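Local coordinates for NIF3-related protein (Bacillus cereus, PDB 2GX8) that is of unknown function but binds zinc ions at a two-metal site characteristic of the Nif3 family and carries an additional domain proposed to be regulatory, at residues V73-V78 with I113-K118; S36-M41 with A122-H127; Q370-V375 with V382-S387. One frame throughout, in Å; residues are numbered along the deposited sequence.

Interaction 1 of 3, residues V73-V78 with I113-K118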
ATOM      1  N   VAL C  73      19.059  27.193  -5.341  1.00 56.23           N
ATOM      2  CA  VAL C  73      18.978  28.317  -4.432  1.00 58.19           C
ATOM      3  C   VAL C  73      19.830  28.031  -3.217  1.00 58.87           C
ATOM      4  O   VAL C  73      19.356  27.489  -2.235  1.00 60.75           O
ATOM      5  CB  VAL C  73      17.546  28.646  -3.979  1.00 59.53           C
ATOM      6  CG1 VAL C  73      17.559  29.867  -3.077  1.00 58.33           C
ATOM      7  CG2 VAL C  73      16.636  28.870  -5.174  1.00 56.82           C
ATOM      8  N   THR C  74      21.108  28.362  -3.299  1.00 59.65           N
ATOM      9  CA  THR C  74      22.036  28.175  -2.176  1.00 59.29           C
ATOM     10  C   THR C  74      22.032  29.500  -1.436  1.00 59.34           C
ATOM     11  O   THR C  74      21.422  30.459  -1.907  1.00 59.38           O
ATOM     12  CB  THR C  74      23.446  27.936  -2.690  1.00 59.45           C
ATOM     13  OG1 THR C  74      23.859  29.083  -3.444  1.00 60.95           O
ATOM     14  CG2 THR C  74      23.464  26.736  -3.616  1.00 61.70           C
ATOM     15  N   GLU C  75      22.704  29.585  -0.292  1.00 59.75           N
ATOM     16  CA  GLU C  75      22.712  30.844   0.439  1.00 60.79           C
ATOM     17  C   GLU C  75      23.439  31.971  -0.330  1.00 60.43           C
ATOM     18  O   GLU C  75      22.979  33.118  -0.316  1.00 59.29           O
ATOM     19  CB  GLU C  75      23.248  30.691   1.860  1.00 61.00           C
ATOM     20  CG  GLU C  75      22.789  31.846   2.741  1.00 64.84           C
ATOM     21  CD  GLU C  75      23.087  31.646   4.196  1.00 70.25           C
ATOM     22  OE1 GLU C  75      23.671  30.598   4.539  1.00 74.52           O
ATOM     23  OE2 GLU C  75      22.731  32.534   5.005  1.00 72.12           O
ATOM     24  N   GLU C  76      24.523  31.619  -1.037  1.00 60.25           N
ATOM     25  CA  GLU C  76      25.303  32.588  -1.805  1.00 60.27           C
ATOM     26  C   GLU C  76      24.462  33.168  -2.925  1.00 59.06           C
ATOM     27  O   GLU C  76      24.668  34.317  -3.313  1.00 59.36           O
ATOM     28  CB  GLU C  76      26.605  31.993  -2.361  1.00 60.82           C
ATOM     29  CG  GLU C  76      27.710  31.673  -1.345  1.00 66.39           C
ATOM     30  CD  GLU C  76      27.451  30.415  -0.491  1.00 75.20           C
ATOM     31  OE1 GLU C  76      26.604  29.570  -0.868  1.00 75.67           O
ATOM     32  OE2 GLU C  76      28.118  30.264   0.565  1.00 79.84           O
ATOM     33  N   VAL C  77      23.531  32.374  -3.455  1.00 57.96           N
ATOM     34  CA  VAL C  77      22.604  32.843  -4.507  1.00 56.44           C
ATOM     35  C   VAL C  77      21.616  33.873  -3.917  1.00 56.85           C
ATOM     36  O   VAL C  77      21.285  34.876  -4.570  1.00 55.83           O
ATOM     37  CB  VAL C  77      21.845  31.675  -5.212  1.00 55.80           C
ATOM     38  CG1 VAL C  77      20.667  32.197  -6.040  1.00 54.33           C
ATOM     39  CG2 VAL C  77      22.779  30.856  -6.073  1.00 54.48           C
ATOM     40  N   VAL C  78      21.170  33.625  -2.677  1.00 56.37           N
ATOM     41  CA  VAL C  78      20.275  34.539  -1.968  1.00 55.72           C
ATOM     42  C   VAL C  78      21.024  35.854  -1.656  1.00 56.89           C
ATOM     43  O   VAL C  78      20.447  36.937  -1.804  1.00 57.44           O
ATOM     44  CB  VAL C  78      19.624  33.897  -0.690  1.00 55.96           C
ATOM     45  CG1 VAL C  78      18.609  34.843  -0.078  1.00 55.37           C
ATOM     46  CG2 VAL C  78      18.898  32.605  -1.028  1.00 50.92           C
ATOM     47  N   ILE C 113      16.205  29.443   4.056  1.00 55.95           N
ATOM     48  CA  ILE C 113      14.777  29.782   4.187  1.00 56.12           C
ATOM     49  C   ILE C 113      14.619  31.044   5.046  1.00 56.80           C
ATOM     50  O   ILE C 113      13.836  31.947   4.723  1.00 56.80           O
ATOM     51  CB  ILE C 113      14.024  28.591   4.809  1.00 55.96           C
ATOM     52  CG1 ILE C 113      14.095  27.393   3.850  1.00 54.06           C
ATOM     53  CG2 ILE C 113      12.567  28.914   5.062  1.00 53.13           C
ATOM     54  CD1 ILE C 113      13.559  26.148   4.465  1.00 53.16           C
ATOM     55  N   GLU C 114      15.385  31.105   6.133  1.00 57.43           N
ATOM     56  CA  GLU C 114      15.378  32.268   7.056  1.00 57.35           C
ATOM     57  C   GLU C 114      15.839  33.538   6.347  1.00 56.84           C
ATOM     58  O   GLU C 114      15.229  34.602   6.488  1.00 59.06           O
ATOM     59  CB  GLU C 114      16.300  31.984   8.243  1.00 55.84           C
ATOM     60  CG  GLU C 114      16.471  33.149   9.210  1.00 57.07           C
ATOM     61  CD  GLU C 114      17.441  32.844  10.349  1.00 58.24           C
ATOM     62  OE1 GLU C 114      18.533  32.320  10.055  1.00 58.61           O
ATOM     63  OE2 GLU C 114      17.118  33.145  11.524  1.00 57.55           O
ATOM     64  N   LYS C 115      16.923  33.430   5.588  1.00 57.21           N
ATOM     65  CA  LYS C 115      17.442  34.571   4.852  1.00 56.82           C
ATOM     66  C   LYS C 115      16.404  35.074   3.831  1.00 57.08           C
ATOM     67  O   LYS C 115      16.206  36.287   3.700  1.00 57.10           O
ATOM     68  CB  LYS C 115      18.787  34.232   4.217  1.00 56.27           C
ATOM     69  CG  LYS C 115      19.419  35.363   3.430  1.00 58.38           C
ATOM     70  CD  LYS C 115      20.932  35.146   3.182  1.00 57.59           C
ATOM     71  CE  LYS C 115      21.731  35.520   4.438  1.00 59.15           C
ATOM     72  NZ  LYS C 115      23.195  35.309   4.302  1.00 61.41           N
ATOM     73  N   CYS C 116      15.718  34.147   3.155  1.00 56.99           N
ATOM     74  CA  CYS C 116      14.645  34.485   2.189  1.00 57.54           C
ATOM     75  C   CYS C 116      13.470  35.140   2.872  1.00 56.76           C
ATOM     76  O   CYS C 116      12.952  36.162   2.408  1.00 59.07           O
ATOM     77  CB  CYS C 116      14.124  33.233   1.485  1.00 56.35           C
ATOM     78  SG  CYS C 116      15.275  32.449   0.395  1.00 65.34           S
ATOM     79  N   ILE C 117      13.024  34.546   3.970  1.00 56.42           N
ATOM     80  CA  ILE C 117      11.896  35.129   4.701  1.00 56.71           C
ATOM     81  C   ILE C 117      12.200  36.482   5.322  1.00 55.43           C
ATOM     82  O   ILE C 117      11.411  37.405   5.168  1.00 59.00           O
ATOM     83  CB  ILE C 117      11.291  34.159   5.735  1.00 57.48           C
ATOM     84  CG1 ILE C 117      10.428  33.127   4.996  1.00 56.00           C
ATOM     85  CG2 ILE C 117      10.430  34.929   6.758  1.00 56.89           C
ATOM     86  CD1 ILE C 117       9.622  32.229   5.909  1.00 58.54           C
ATOM     87  N   LYS C 118      13.332  36.623   6.001  1.00 54.21           N
ATOM     88  CA  LYS C 118      13.694  37.902   6.614  1.00 52.66           C
ATOM     89  C   LYS C 118      13.872  39.041   5.616  1.00 52.58           C
ATOM     90  O   LYS C 118      13.672  40.213   5.939  1.00 51.71           O
ATOM     91  CB  LYS C 118      14.963  37.775   7.457  1.00 52.31           C
ATOM     92  CG  LYS C 118      14.759  37.031   8.741  1.00 52.62           C
ATOM     93  CD  LYS C 118      15.915  37.224   9.666  1.00 52.41           C
ATOM     94  CE  LYS C 118      15.722  36.391  10.918  1.00 53.18           C
ATOM     95  NZ  LYS C 118      16.758  36.702  11.953  1.00 52.99           N
TER
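Glu75 and Lys115 join two helices of the Nif3 fold, 75-84 and 108-118, through a salt bridge laid over a small apolar patch. The ammonium NZ of Lys115 lies 2.9 Å from OE2 of Glu75 and donates a hydrogen bond to it. It comes from above the carboxylate, 37° out of its plane, so the approach is tilted, and the two side chains cross at about a right angle. Lys115 leaves the backbone with CG anti to N, and this extended first part of the chain sets methylene CD 3.8 Å from CG of Glu75, adding aliphatic contact to the ionic one. A bend at chi3 (-79°) then turns CE and NZ to the carboxylate, with CE 3.2 Å from Glu75 OE2, whereas the Glu75 chain stays extended beyond CG.

Nearer the backbones, Val78 divides its two methyls between neighbouring partners. CG1 packs on CG of Lys115 at 3.6 Å, the two side chains sliding past each other in opposite directions, and CG2 meets SG of Cys116 at 3.9 Å. Thr74 N-caps helix 75-84 with a weak bond from Val77 N to its OG1.

Asp79 forms a second salt bridge with Lys115 NZ. One ammonium therefore links two acidic residues of the facing helix, an arrangement that probably favours its protonated state, while Val78 and Cys116 are buried beneath this partly exposed polar layer.

Interaction 2 of 3, residues S36-M41 with A122-H127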
ATOM      1  N   SER C  36       3.075  35.103 -14.285  1.00 53.36           N
ATOM      2  CA  SER C  36       2.074  34.788 -15.291  1.00 53.14           C
ATOM      3  C   SER C  36       2.679  34.814 -16.702  1.00 53.09           C
ATOM      4  O   SER C  36       2.241  34.074 -17.572  1.00 52.89           O
ATOM      5  CB  SER C  36       0.889  35.737 -15.195  1.00 52.90           C
ATOM      6  OG  SER C  36      -0.202  35.209 -15.900  1.00 51.22           O
ATOM      7  N   LEU C  37       3.689  35.653 -16.911  1.00 53.69           N
ATOM      8  CA  LEU C  37       4.388  35.723 -18.199  1.00 54.35           C
ATOM      9  C   LEU C  37       5.437  34.631 -18.346  1.00 55.24           C
ATOM     10  O   LEU C  37       5.823  34.288 -19.464  1.00 57.61           O
ATOM     11  CB  LEU C  37       5.048  37.086 -18.407  1.00 54.07           C
ATOM     12  CG  LEU C  37       4.119  38.263 -18.735  1.00 55.28           C
ATOM     13  CD1 LEU C  37       4.910  39.556 -18.850  1.00 54.29           C
ATOM     14  CD2 LEU C  37       3.354  38.005 -20.036  1.00 55.54           C
ATOM     15  N   PHE C  38       5.924  34.104 -17.223  1.00 55.42           N
ATOM     16  CA  PHE C  38       6.902  33.022 -17.239  1.00 54.47           C
ATOM     17  C   PHE C  38       6.191  31.738 -17.595  1.00 54.48           C
ATOM     18  O   PHE C  38       6.703  30.918 -18.366  1.00 55.56           O
ATOM     19  CB  PHE C  38       7.581  32.850 -15.864  1.00 54.50           C
ATOM     20  CG  PHE C  38       8.441  31.611 -15.763  1.00 54.08           C
ATOM     21  CD1 PHE C  38       7.982  30.472 -15.096  1.00 56.96           C
ATOM     22  CD2 PHE C  38       9.694  31.562 -16.369  1.00 53.99           C
ATOM     23  CE1 PHE C  38       8.764  29.307 -15.019  1.00 52.54           C
ATOM     24  CE2 PHE C  38      10.484  30.414 -16.295  1.00 54.97           C
ATOM     25  CZ  PHE C  38      10.019  29.279 -15.625  1.00 53.44           C
ATOM     26  N   GLU C  39       5.010  31.569 -17.013  1.00 54.36           N
ATOM     27  CA  GLU C  39       4.210  30.373 -17.217  1.00 54.62           C
ATOM     28  C   GLU C  39       3.618  30.267 -18.619  1.00 54.97           C
ATOM     29  O   GLU C  39       3.154  29.200 -19.004  1.00 54.72           O
ATOM     30  CB  GLU C  39       3.141  30.247 -16.127  1.00 54.81           C
ATOM     31  CG  GLU C  39       3.756  29.917 -14.774  1.00 52.93           C
ATOM     32  CD  GLU C  39       2.791  29.942 -13.603  1.00 55.32           C
ATOM     33  OE1 GLU C  39       3.286  29.839 -12.456  1.00 57.60           O
ATOM     34  OE2 GLU C  39       1.557  30.092 -13.799  1.00 57.98           O
ATOM     35  N   SER C  40       3.653  31.357 -19.379  1.00 55.09           N
ATOM     36  CA  SER C  40       3.189  31.312 -20.758  1.00 56.70           C
ATOM     37  C   SER C  40       4.190  30.473 -21.567  1.00 58.12           C
ATOM     38  O   SER C  40       3.823  29.784 -22.528  1.00 59.28           O
ATOM     39  CB  SER C  40       3.073  32.722 -21.344  1.00 56.46           C
ATOM     40  OG  SER C  40       4.344  33.349 -21.469  1.00 54.82           O
ATOM     41  N   MET C  41       5.454  30.524 -21.156  1.00 58.40           N
ATOM     42  CA  MET C  41       6.515  29.784 -21.818  1.00 59.37           C
ATOM     43  C   MET C  41       6.722  28.413 -21.164  1.00 58.76           C
ATOM     44  O   MET C  41       7.117  27.454 -21.816  1.00 59.84           O
ATOM     45  CB  MET C  41       7.824  30.574 -21.746  1.00 59.19           C
ATOM     46  CG  MET C  41       7.742  32.016 -22.238  1.00 60.66           C
ATOM     47  SD  MET C  41       9.341  32.871 -22.195  1.00 61.82           S
ATOM     48  CE  MET C  41       9.721  32.950 -20.448  1.00 55.01           C
ATOM     49  N   ALA C 122      10.854  36.167  -2.586  1.00 55.89           N
ATOM     50  CA  ALA C 122       9.966  35.131  -3.051  1.00 54.34           C
ATOM     51  C   ALA C 122      10.791  34.094  -3.804  1.00 54.18           C
ATOM     52  O   ALA C 122      11.720  34.439  -4.525  1.00 52.82           O
ATOM     53  CB  ALA C 122       8.900  35.717  -3.935  1.00 54.46           C
ATOM     54  N   ILE C 123      10.463  32.823  -3.596  1.00 54.64           N
ATOM     55  CA  ILE C 123      11.167  31.722  -4.232  1.00 54.44           C
ATOM     56  C   ILE C 123      10.129  30.951  -5.045  1.00 55.71           C
ATOM     57  O   ILE C 123       9.144  30.439  -4.511  1.00 54.06           O
ATOM     58  CB  ILE C 123      11.833  30.811  -3.193  1.00 55.86           C
ATOM     59  CG1 ILE C 123      12.849  31.586  -2.344  1.00 55.62           C
ATOM     60  CG2 ILE C 123      12.516  29.581  -3.870  1.00 53.03           C
ATOM     61  CD1 ILE C 123      13.983  32.174  -3.154  1.00 57.63           C
ATOM     62  N   TYR C 124      10.359  30.879  -6.352  1.00 56.55           N
ATOM     63  CA  TYR C 124       9.447  30.202  -7.244  1.00 56.51           C
ATOM     64  C   TYR C 124      10.160  29.033  -7.916  1.00 56.91           C
ATOM     65  O   TYR C 124      11.271  29.197  -8.442  1.00 58.73           O
ATOM     66  CB  TYR C 124       8.914  31.223  -8.270  1.00 57.49           C
ATOM     67  CG  TYR C 124       8.008  30.653  -9.339  1.00 57.63           C
ATOM     68  CD1 TYR C 124       8.551  30.113 -10.515  1.00 58.15           C
ATOM     69  CD2 TYR C 124       6.630  30.674  -9.200  1.00 56.42           C
ATOM     70  CE1 TYR C 124       7.761  29.602 -11.506  1.00 56.53           C
ATOM     71  CE2 TYR C 124       5.813  30.151 -10.213  1.00 57.91           C
ATOM     72  CZ  TYR C 124       6.401  29.625 -11.358  1.00 57.33           C
ATOM     73  OH  TYR C 124       5.650  29.098 -12.372  1.00 57.44           O
ATOM     74  N   ALA C 125       9.558  27.845  -7.908  1.00 55.13           N
ATOM     75  CA  ALA C 125      10.238  26.712  -8.551  1.00 54.83           C
ATOM     76  C   ALA C 125       9.681  26.385  -9.927  1.00 54.74           C
ATOM     77  O   ALA C 125       8.471  26.295 -10.115  1.00 54.41           O
ATOM     78  CB  ALA C 125      10.195  25.497  -7.680  1.00 53.95           C
ATOM     79  N   ALA C 126      10.578  26.213 -10.886  1.00 54.89           N
ATOM     80  CA  ALA C 126      10.203  25.815 -12.233  1.00 55.97           C
ATOM     81  C   ALA C 126      11.037  24.597 -12.568  1.00 56.75           C
ATOM     82  O   ALA C 126      12.082  24.719 -13.211  1.00 57.61           O
ATOM     83  CB  ALA C 126      10.529  26.905 -13.162  1.00 55.99           C
ATOM     84  N   HIS C 127      10.594  23.423 -12.133  1.00 57.10           N
ATOM     85  CA  HIS C 127      11.406  22.232 -12.313  1.00 57.92           C
ATOM     86  C   HIS C 127      11.175  21.463 -13.609  1.00 57.23           C
ATOM     87  O   HIS C 127      11.659  21.895 -14.648  1.00 56.97           O
ATOM     88  CB  HIS C 127      11.417  21.364 -11.036  1.00 59.04           C
ATOM     89  CG  HIS C 127      12.463  20.285 -11.033  1.00 62.21           C
ATOM     90  ND1 HIS C 127      12.284  19.072 -10.392  1.00 68.11           N
ATOM     91  CD2 HIS C 127      13.677  20.215 -11.632  1.00 63.90           C
ATOM     92  CE1 HIS C 127      13.348  18.310 -10.583  1.00 68.80           C
ATOM     93  NE2 HIS C 127      14.204  18.975 -11.339  1.00 71.14           N
TER
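Tyr124 reaches from strand 122-125 to Phe38 and Glu39 of the segment 36-41, and its side chain can be followed atom by atom. The CA-CB bond already points toward that segment, and chi1 of 176° sets CG anti to the backbone N, which carries the ring straight out from the strand. CB and CG touch neither Phe38 nor Glu39; contact starts farther along the ring. On one side, CE1 lies 3.7 Å from CE1 of Phe38 and equally near CD1 of that residue. On the other side, CE2 comes within 3.4 Å of OE1 of Glu39. CZ lies between the two partners, 3.3 Å from the same OE1. At the tip, OH donates a hydrogen bond to Glu39 OE1, modelled as very short at 2.5 Å, and also sits 3.2 Å from CG of Glu39. Both partners approach the tyrosine ring at its edge, near its plane, and the carboxylate plane is turned 30° from the ring.

The aromatic pair is oblique: the Phe38 and Tyr124 ring centroids are 5.7 Å apart with planes at 85°. Phe38 also meets the next inward-pointing residue of the segment, its CZ lying 3.5 Å from CB of Ala126.

Val367 of helix 362-377 and Ile90 of strand 88-91 also pack on Phe38, which places its ring between sheet and helices. The side chain of Ala126 is about 9 Å from a bound zinc ion, and the carbonyl O of this residue accepts a hydrogen bond from the zinc ligand His92. The chemistry is thus divided: the apolar ring contacts lie between sheet and helix, while the phenol hydroxyl is satisfied by a carboxylate that probably remains ionised, with Lys44 as a weak, long ion-pair partner.

Interaction 3 of 3, residues Q370-V375 with V382-S387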
ATOM      1  N   GLN C 370      14.744  34.789 -22.704  1.00 63.04           N
ATOM      2  CA  GLN C 370      13.322  34.544 -22.928  1.00 62.62           C
ATOM      3  C   GLN C 370      12.443  35.467 -22.083  1.00 61.42           C
ATOM      4  O   GLN C 370      11.598  36.165 -22.623  1.00 61.19           O
ATOM      5  CB  GLN C 370      12.966  33.082 -22.602  1.00 62.28           C
ATOM      6  CG  GLN C 370      13.363  32.049 -23.652  1.00 64.84           C
ATOM      7  CD  GLN C 370      13.276  30.595 -23.143  1.00 65.48           C
ATOM      8  OE1 GLN C 370      12.884  29.680 -23.876  1.00 72.13           O
ATOM      9  NE2 GLN C 370      13.634  30.388 -21.887  1.00 65.60           N
ATOM     10  N   LEU C 371      12.660  35.484 -20.767  1.00 59.94           N
ATOM     11  CA  LEU C 371      11.841  36.304 -19.870  1.00 58.51           C
ATOM     12  C   LEU C 371      12.045  37.809 -20.050  1.00 58.56           C
ATOM     13  O   LEU C 371      11.071  38.553 -20.044  1.00 59.35           O
ATOM     14  CB  LEU C 371      11.992  35.887 -18.396  1.00 58.28           C
ATOM     15  CG  LEU C 371      10.974  36.489 -17.410  1.00 57.68           C
ATOM     16  CD1 LEU C 371       9.539  36.062 -17.763  1.00 55.86           C
ATOM     17  CD2 LEU C 371      11.289  36.164 -15.953  1.00 55.50           C
ATOM     18  N   GLN C 372      13.285  38.265 -20.216  1.00 58.65           N
ATOM     19  CA  GLN C 372      13.529  39.693 -20.455  1.00 59.16           C
ATOM     20  C   GLN C 372      12.757  40.136 -21.702  1.00 59.63           C
ATOM     21  O   GLN C 372      12.168  41.206 -21.735  1.00 60.92           O
ATOM     22  CB  GLN C 372      15.010  39.965 -20.682  1.00 58.64           C
ATOM     23  CG  GLN C 372      15.369  41.434 -20.696  1.00 60.78           C
ATOM     24  CD  GLN C 372      15.309  42.067 -19.316  1.00 62.37           C
ATOM     25  OE1 GLN C 372      14.453  42.914 -19.048  1.00 62.59           O
ATOM     26  NE2 GLN C 372      16.201  41.637 -18.422  1.00 61.05           N
ATOM     27  N   GLU C 373      12.766  39.287 -22.721  1.00 59.86           N
ATOM     28  CA  GLU C 373      12.093  39.514 -23.996  1.00 59.27           C
ATOM     29  C   GLU C 373      10.576  39.722 -23.806  1.00 59.03           C
ATOM     30  O   GLU C 373       9.992  40.629 -24.411  1.00 58.84           O
ATOM     31  CB  GLU C 373      12.402  38.304 -24.886  1.00 59.43           C
ATOM     32  CG  GLU C 373      12.210  38.426 -26.376  1.00 60.46           C
ATOM     33  CD  GLU C 373      12.851  37.255 -27.143  1.00 61.13           C
ATOM     34  OE1 GLU C 373      13.748  36.559 -26.603  1.00 62.39           O
ATOM     35  OE2 GLU C 373      12.461  37.047 -28.309  1.00 65.01           O
ATOM     36  N   LYS C 374       9.950  38.907 -22.953  1.00 58.38           N
ATOM     37  CA  LYS C 374       8.505  39.004 -22.671  1.00 58.24           C
ATOM     38  C   LYS C 374       8.136  40.250 -21.871  1.00 58.51           C
ATOM     39  O   LYS C 374       7.105  40.869 -22.119  1.00 58.28           O
ATOM     40  CB  LYS C 374       8.008  37.777 -21.895  1.00 57.93           C
ATOM     41  CG  LYS C 374       8.210  36.416 -22.581  1.00 58.27           C
ATOM     42  CD  LYS C 374       7.227  36.121 -23.720  1.00 56.78           C
ATOM     43  CE  LYS C 374       5.823  35.909 -23.181  1.00 56.50           C
ATOM     44  NZ  LYS C 374       4.907  35.396 -24.225  1.00 57.84           N
ATOM     45  N   VAL C 375       8.969  40.603 -20.897  1.00 59.22           N
ATOM     46  CA  VAL C 375       8.688  41.763 -20.058  1.00 59.26           C
ATOM     47  C   VAL C 375       8.970  43.048 -20.817  1.00 59.78           C
ATOM     48  O   VAL C 375       8.445  44.108 -20.459  1.00 60.37           O
ATOM     49  CB  VAL C 375       9.414  41.724 -18.649  1.00 59.56           C
ATOM     50  CG1 VAL C 375       9.209  40.379 -17.989  1.00 58.23           C
ATOM     51  CG2 VAL C 375      10.909  42.033 -18.732  1.00 58.82           C
ATOM     52  N   VAL C 382      11.169  45.876 -15.441  1.00 52.58           N
ATOM     53  CA  VAL C 382      11.849  44.830 -14.671  1.00 52.87           C
ATOM     54  C   VAL C 382      13.149  44.441 -15.356  1.00 52.88           C
ATOM     55  O   VAL C 382      13.193  44.273 -16.573  1.00 52.82           O
ATOM     56  CB  VAL C 382      11.056  43.490 -14.561  1.00 52.84           C
ATOM     57  CG1 VAL C 382      11.568  42.700 -13.370  1.00 51.31           C
ATOM     58  CG2 VAL C 382       9.593  43.698 -14.375  1.00 52.48           C
ATOM     59  N   HIS C 383      14.191  44.265 -14.556  1.00 53.73           N
ATOM     60  CA  HIS C 383      15.485  43.829 -15.034  1.00 54.79           C
ATOM     61  C   HIS C 383      15.614  42.355 -14.595  1.00 53.92           C
ATOM     62  O   HIS C 383      15.504  42.052 -13.416  1.00 54.71           O
ATOM     63  CB  HIS C 383      16.568  44.688 -14.375  1.00 55.50           C
ATOM     64  CG  HIS C 383      17.926  44.577 -15.008  1.00 60.34           C
ATOM     65  ND1 HIS C 383      18.522  43.366 -15.309  1.00 62.13           N
ATOM     66  CD2 HIS C 383      18.837  45.530 -15.327  1.00 64.20           C
ATOM     67  CE1 HIS C 383      19.723  43.579 -15.821  1.00 62.90           C
ATOM     68  NE2 HIS C 383      19.943  44.883 -15.834  1.00 66.53           N
ATOM     69  N   ILE C 384      15.819  41.432 -15.527  1.00 53.28           N
ATOM     70  CA  ILE C 384      15.980  40.019 -15.159  1.00 52.56           C
ATOM     71  C   ILE C 384      17.480  39.713 -15.098  1.00 52.54           C
ATOM     72  O   ILE C 384      18.248  40.226 -15.916  1.00 52.65           O
ATOM     73  CB  ILE C 384      15.275  39.063 -16.181  1.00 52.85           C
ATOM     74  CG1 ILE C 384      13.858  39.551 -16.546  1.00 52.99           C
ATOM     75  CG2 ILE C 384      15.304  37.614 -15.725  1.00 52.53           C
ATOM     76  CD1 ILE C 384      12.888  39.690 -15.407  1.00 52.62           C
ATOM     77  N   HIS C 385      17.911  38.896 -14.137  1.00 52.13           N
ATOM     78  CA  HIS C 385      19.329  38.576 -14.028  1.00 51.29           C
ATOM     79  C   HIS C 385      19.569  37.078 -14.047  1.00 51.66           C
ATOM     80  O   HIS C 385      18.728  36.303 -13.602  1.00 52.57           O
ATOM     81  CB  HIS C 385      19.923  39.137 -12.746  1.00 49.81           C
ATOM     82  CG  HIS C 385      19.614  40.578 -12.497  1.00 51.12           C
ATOM     83  ND1 HIS C 385      20.461  41.604 -12.869  1.00 49.24           N
ATOM     84  CD2 HIS C 385      18.560  41.167 -11.880  1.00 51.64           C
ATOM     85  CE1 HIS C 385      19.940  42.758 -12.497  1.00 49.57           C
ATOM     86  NE2 HIS C 385      18.783  42.523 -11.903  1.00 51.93           N
ATOM     87  N   ALA C 386      20.723  36.681 -14.571  1.00 51.75           N
ATOM     88  CA  ALA C 386      21.143  35.289 -14.580  1.00 52.41           C
ATOM     89  C   ALA C 386      22.252  35.146 -13.550  1.00 52.92           C
ATOM     90  O   ALA C 386      23.341  35.671 -13.744  1.00 52.99           O
ATOM     91  CB  ALA C 386      21.654  34.908 -15.926  1.00 52.30           C
ATOM     92  N   SER C 387      21.960  34.450 -12.454  1.00 54.24           N
ATOM     93  CA  SER C 387      22.924  34.207 -11.382  1.00 54.74           C
ATOM     94  C   SER C 387      24.285  33.789 -11.902  1.00 55.06           C
ATOM     95  O   SER C 387      24.391  32.899 -12.748  1.00 55.22           O
ATOM     96  CB  SER C 387      22.405  33.118 -10.478  1.00 54.94           C
ATOM     97  OG  SER C 387      23.283  32.925  -9.390  1.00 56.21           O
TER
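Ile384, on an outermost strand (383-386) of the five-stranded sheet within this chain, faces helix 362-377, which follows the zinc ligands His357 and Glu360 in sequence. The short helix and strand axes run antiparallel, at 178°, with a closest approach of 8.3 Å. Leu371 and Ile384 cross at about a right angle, with CD2 of the leucine 3.9 Å from CD1 of the isoleucine. Gln372 instead slides past Ile384 in the opposite direction: its chain bends at chi2 (72°), which brings the terminal amide alongside the strand backbone between Val382 and Ile384. The CG1 atom of Ile384 also approaches the helix backbone, 3.9 Å from CA of Gln372.

At the other end, CG2 of Val375 lies 3.9 Å from the carbonyl O of Val382. The same methyl is 4.4 Å from CB of Val382, and at a similar range from CG1 of Ile384, a looser contact than that of Leu371 with Ile384.

Val67 and Ile69 of the adjoining strand 66-70 also touch Ile384, joining this contact to the sheet core. On the far side of the strand, the His383 ring donates from ND1 to O of Ile384 at 3.2 Å. The contact is therefore mixed: the buried apolar side chains of Leu371, Val375, Val382 and Ile384 pack beside a Gln372 amide lying centrally along the strand backbone.

In the fold
Interactions 2 and 3 are buried contacts on one five-stranded sheet, in which 122-125 lies inside and 383-386 is an outermost strand within the chain. Interaction 1 is only partly buried and joins two helices, so its ionic layer contrasts with the apolar helix-to-strand packing of interaction 3, with one glutamine amide set against the strand backbone; interaction 2 combines aromatic packing with a single tyrosine-carboxylate bond. Cys116 SG packs 3.8 Å from Ile123 CG1, linking 1 to 2, while Met41 SD lies 3.7 Å from Gln370 CB, joining the segment 36-41 to helix 362-377. Val77 CG2 packs on Ser387 OG, linking 1 to 3. Interaction 2 lies nearest the chain's centre.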